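Local coordinates for extracellular solute-binding protein family 1 (Kribbella flavida, PDB 5IXP) that probably captures a solute outside the cell and delivers it to an ABC transporter, at residues 109-114 and 271-276. Numbering follows the deposited sequence.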
ATOM      1  N   TYR A 109      -7.991  -2.862  13.567  1.00 12.14           N
ATOM      2  CA  TYR A 109      -9.158  -2.518  12.767  1.00 12.35           C
ATOM      3  C   TYR A 109      -8.719  -1.654  11.588  1.00 13.31           C
ATOM      4  O   TYR A 109      -8.094  -0.606  11.785  1.00 12.89           O
ATOM      5  CB  TYR A 109     -10.182  -1.759  13.607  1.00  9.86           C
ATOM      6  CG  TYR A 109     -10.977  -2.605  14.576  1.00 11.92           C
ATOM      7  CD1 TYR A 109     -11.263  -3.940  14.297  1.00 13.38           C
ATOM      8  CD2 TYR A 109     -11.485  -2.052  15.749  1.00 13.87           C
ATOM      9  CE1 TYR A 109     -12.029  -4.713  15.163  1.00 13.07           C
ATOM     10  CE2 TYR A 109     -12.247  -2.817  16.632  1.00 15.79           C
ATOM     11  CZ  TYR A 109     -12.511  -4.145  16.335  1.00 15.63           C
ATOM     12  OH  TYR A 109     -13.272  -4.901  17.211  1.00 17.63           O
ATOM     13  N   GLY A 110      -9.084  -2.069  10.376  1.00 10.01           N
ATOM     14  CA  GLY A 110      -8.542  -1.430   9.185  1.00 12.47           C
ATOM     15  C   GLY A 110      -9.131  -0.052   8.909  1.00 11.99           C
ATOM     16  O   GLY A 110     -10.346   0.167   8.997  1.00 11.31           O
ATOM     17  N   THR A 111      -8.243   0.891   8.561  1.00 10.43           N
ATOM     18  CA  THR A 111      -8.673   2.216   8.136  1.00  9.72           C
ATOM     19  C   THR A 111      -8.719   2.243   6.611  1.00 11.11           C
ATOM     20  O   THR A 111      -9.570   1.569   6.025  1.00 14.30           O
ATOM     21  CB  THR A 111      -7.764   3.312   8.715  1.00  9.10           C
ATOM     22  OG1 THR A 111      -6.442   3.210   8.170  1.00  9.97           O
ATOM     23  CG2 THR A 111      -7.685   3.174  10.242  1.00 10.17           C
ATOM     24  N   ASP A 112      -7.832   2.991   5.949  1.00 11.84           N
ATOM     25  CA  ASP A 112      -7.926   3.104   4.498  1.00 12.34           C
ATOM     26  C   ASP A 112      -7.076   2.030   3.800  1.00 13.08           C
ATOM     27  O   ASP A 112      -6.404   1.212   4.440  1.00 13.65           O
ATOM     28  CB  ASP A 112      -7.536   4.514   4.047  1.00 10.77           C
ATOM     29  CG  ASP A 112      -6.084   4.868   4.373  1.00 17.95           C
ATOM     30  OD1 ASP A 112      -5.470   4.204   5.233  1.00 17.95           O
ATOM     31  OD2 ASP A 112      -5.557   5.829   3.766  1.00 21.84           O
ATOM     32  N   ILE A 113      -7.129   2.016   2.461  1.00 11.34           N
ATOM     33  CA  ILE A 113      -6.333   1.106   1.638  1.00 10.98           C
ATOM     34  C   ILE A 113      -5.806   1.858   0.421  1.00 13.31           C
ATOM     35  O   ILE A 113      -6.230   2.974   0.116  1.00 13.08           O
ATOM     36  CB  ILE A 113      -7.131  -0.138   1.174  1.00 10.81           C
ATOM     37  CG1 ILE A 113      -8.527   0.258   0.663  1.00  9.35           C
ATOM     38  CG2 ILE A 113      -7.205  -1.179   2.293  1.00 12.65           C
ATOM     39  CD1 ILE A 113      -9.239  -0.885  -0.112  1.00 10.56           C
ATOM     40  N   GLY A 114      -4.885   1.213  -0.297  1.00 11.57           N
ATOM     41  CA  GLY A 114      -4.371   1.747  -1.537  1.00 12.62           C
ATOM     42  C   GLY A 114      -4.549   0.773  -2.684  1.00 13.76           C
ATOM     43  O   GLY A 114      -3.572   0.255  -3.242  1.00 12.78           O
ATOM     44  N   GLY A 271      -0.372   0.167   0.716  1.00 14.16           N
ATOM     45  CA  GLY A 271      -0.572   1.098   1.817  1.00 15.56           C
ATOM     46  C   GLY A 271      -1.869   0.871   2.567  1.00 16.44           C
ATOM     47  O   GLY A 271      -2.570  -0.132   2.401  1.00 16.23           O
ATOM     48  N   GLY A 272      -2.194   1.847   3.409  1.00 13.69           N
ATOM     49  CA  GLY A 272      -3.331   1.751   4.301  1.00 12.20           C
ATOM     50  C   GLY A 272      -2.897   1.377   5.710  1.00 12.88           C
ATOM     51  O   GLY A 272      -1.794   0.878   5.947  1.00 13.15           O
ATOM     52  N   SER A 273      -3.780   1.628   6.673  1.00 11.71           N
ATOM     53  CA  SER A 273      -3.377   1.530   8.069  1.00 11.19           C
ATOM     54  C   SER A 273      -4.429   0.783   8.882  1.00 12.21           C
ATOM     55  O   SER A 273      -5.423   0.275   8.352  1.00 12.12           O
ATOM     56  CB  SER A 273      -3.119   2.921   8.666  1.00 12.58           C
ATOM     57  OG  SER A 273      -2.054   3.568   7.991  1.00 14.65           O
ATOM     58  N   TYR A 274      -4.166   0.707  10.190  1.00 10.06           N
ATOM     59  CA  TYR A 274      -4.973  -0.004  11.173  1.00 11.07           C
ATOM     60  C   TYR A 274      -4.946   0.778  12.474  1.00 10.60           C
ATOM     61  O   TYR A 274      -3.976   1.478  12.773  1.00 10.39           O
ATOM     62  CB  TYR A 274      -4.443  -1.442  11.467  1.00 11.79           C
ATOM     63  CG  TYR A 274      -4.540  -2.352  10.284  1.00 12.23           C
ATOM     64  CD1 TYR A 274      -3.550  -2.360   9.316  1.00 13.06           C
ATOM     65  CD2 TYR A 274      -5.635  -3.180  10.117  1.00 11.52           C
ATOM     66  CE1 TYR A 274      -3.645  -3.170   8.210  1.00 11.22           C
ATOM     67  CE2 TYR A 274      -5.740  -4.015   9.002  1.00 12.76           C
ATOM     68  CZ  TYR A 274      -4.742  -4.005   8.063  1.00 10.86           C
ATOM     69  OH  TYR A 274      -4.831  -4.808   6.952  1.00 15.20           O
ATOM     70  N   LEU A 275      -6.021   0.660  13.239  1.00  9.54           N
ATOM     71  CA  LEU A 275      -6.036   1.103  14.626  1.00  9.08           C
ATOM     72  C   LEU A 275      -5.853  -0.110  15.528  1.00  9.58           C
ATOM     73  O   LEU A 275      -6.535  -1.129  15.354  1.00 10.88           O
ATOM     74  CB  LEU A 275      -7.337   1.839  14.957  1.00  8.36           C
ATOM     75  CG  LEU A 275      -7.669   3.023  14.029  1.00  7.21           C
ATOM     76  CD1 LEU A 275      -8.934   3.719  14.532  1.00  8.72           C
ATOM     77  CD2 LEU A 275      -6.513   4.007  13.951  1.00  8.51           C
ATOM     78  N   THR A 276      -4.917  -0.012  16.473  1.00  9.37           N
ATOM     79  CA  THR A 276      -4.622  -1.096  17.403  1.00 10.06           C
ATOM     80  C   THR A 276      -4.787  -0.595  18.831  1.00 10.00           C
ATOM     81  O   THR A 276      -4.769   0.610  19.091  1.00 10.86           O
ATOM     82  CB  THR A 276      -3.195  -1.645  17.228  1.00 12.19           C
ATOM     83  OG1 THR A 276      -2.234  -0.671  17.689  1.00 12.02           O
ATOM     84  CG2 THR A 276      -2.926  -2.006  15.764  1.00 12.51           C
TER
HETATM   85  O   HOH W   1      -2.911   4.981   5.891  1.00 23.69           O
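Three well-formed backbone hydrogen bonds define the antiparallel pairing of 109-114 with 271-276, and all lie toward the Tyr-109 end. Tyr-109 and Leu-275 form a hydrogen-bonded pair: Tyr-109 N donates to Leu-275 O at 2.9 Å and Leu-275 N returns a bond to Tyr-109 O, each with the donor in the carbonyl plane. Thr-111 N reaches Ser-273 O almost linearly (171° at the hydrogen), yet from above that carbonyl plane. Beyond it the pairing loosens. Ser-273 N to Asp-112 O is a weak bond of 3.5 Å, and Thr-111 departs from extended geometry with psi -112°. Here Gly-272, which has no side chain, brings its CA to 3.1 Å from Asp-112 O in a CA-H...O contact.

Polar side chains gather beside this distorted part. The carboxylate of Asp-112 accepts a hydrogen bond at OD1 from a water 2.8 Å away, which is also hydrogen-bonded to Ser-273 OG, so the water ties the two strands together. Thr-111 OG1, set between its own backbone N and carbonyl carbon (chi1 66°), comes to 3.1 Å from Ser-273 O.

Apolar contacts divide between the faces. Thr-111 CG2 meets Leu-275 CG at 3.8 Å, the two side chains crossing at about a right angle. On the other face, the Tyr-274 ring brings CD2 to 3.5 Å from Gly-110 CA, an oblique approach to bare backbone.

Helix 93-98 packs on the face carrying Tyr-274 and Ile-113; its Lys-95 makes a cation-pi contact with the Tyr-274 ring and donates from NZ to Asp-112 O and Ser-273 O, while its own carbonyl binds Tyr-274 OH. Helix 284-294 packs on Tyr-109 and Leu-275, and strand 58-62 flanks 271-276, placing the pair inside the mixed sheet of this periplasmic-binding-protein-like fold.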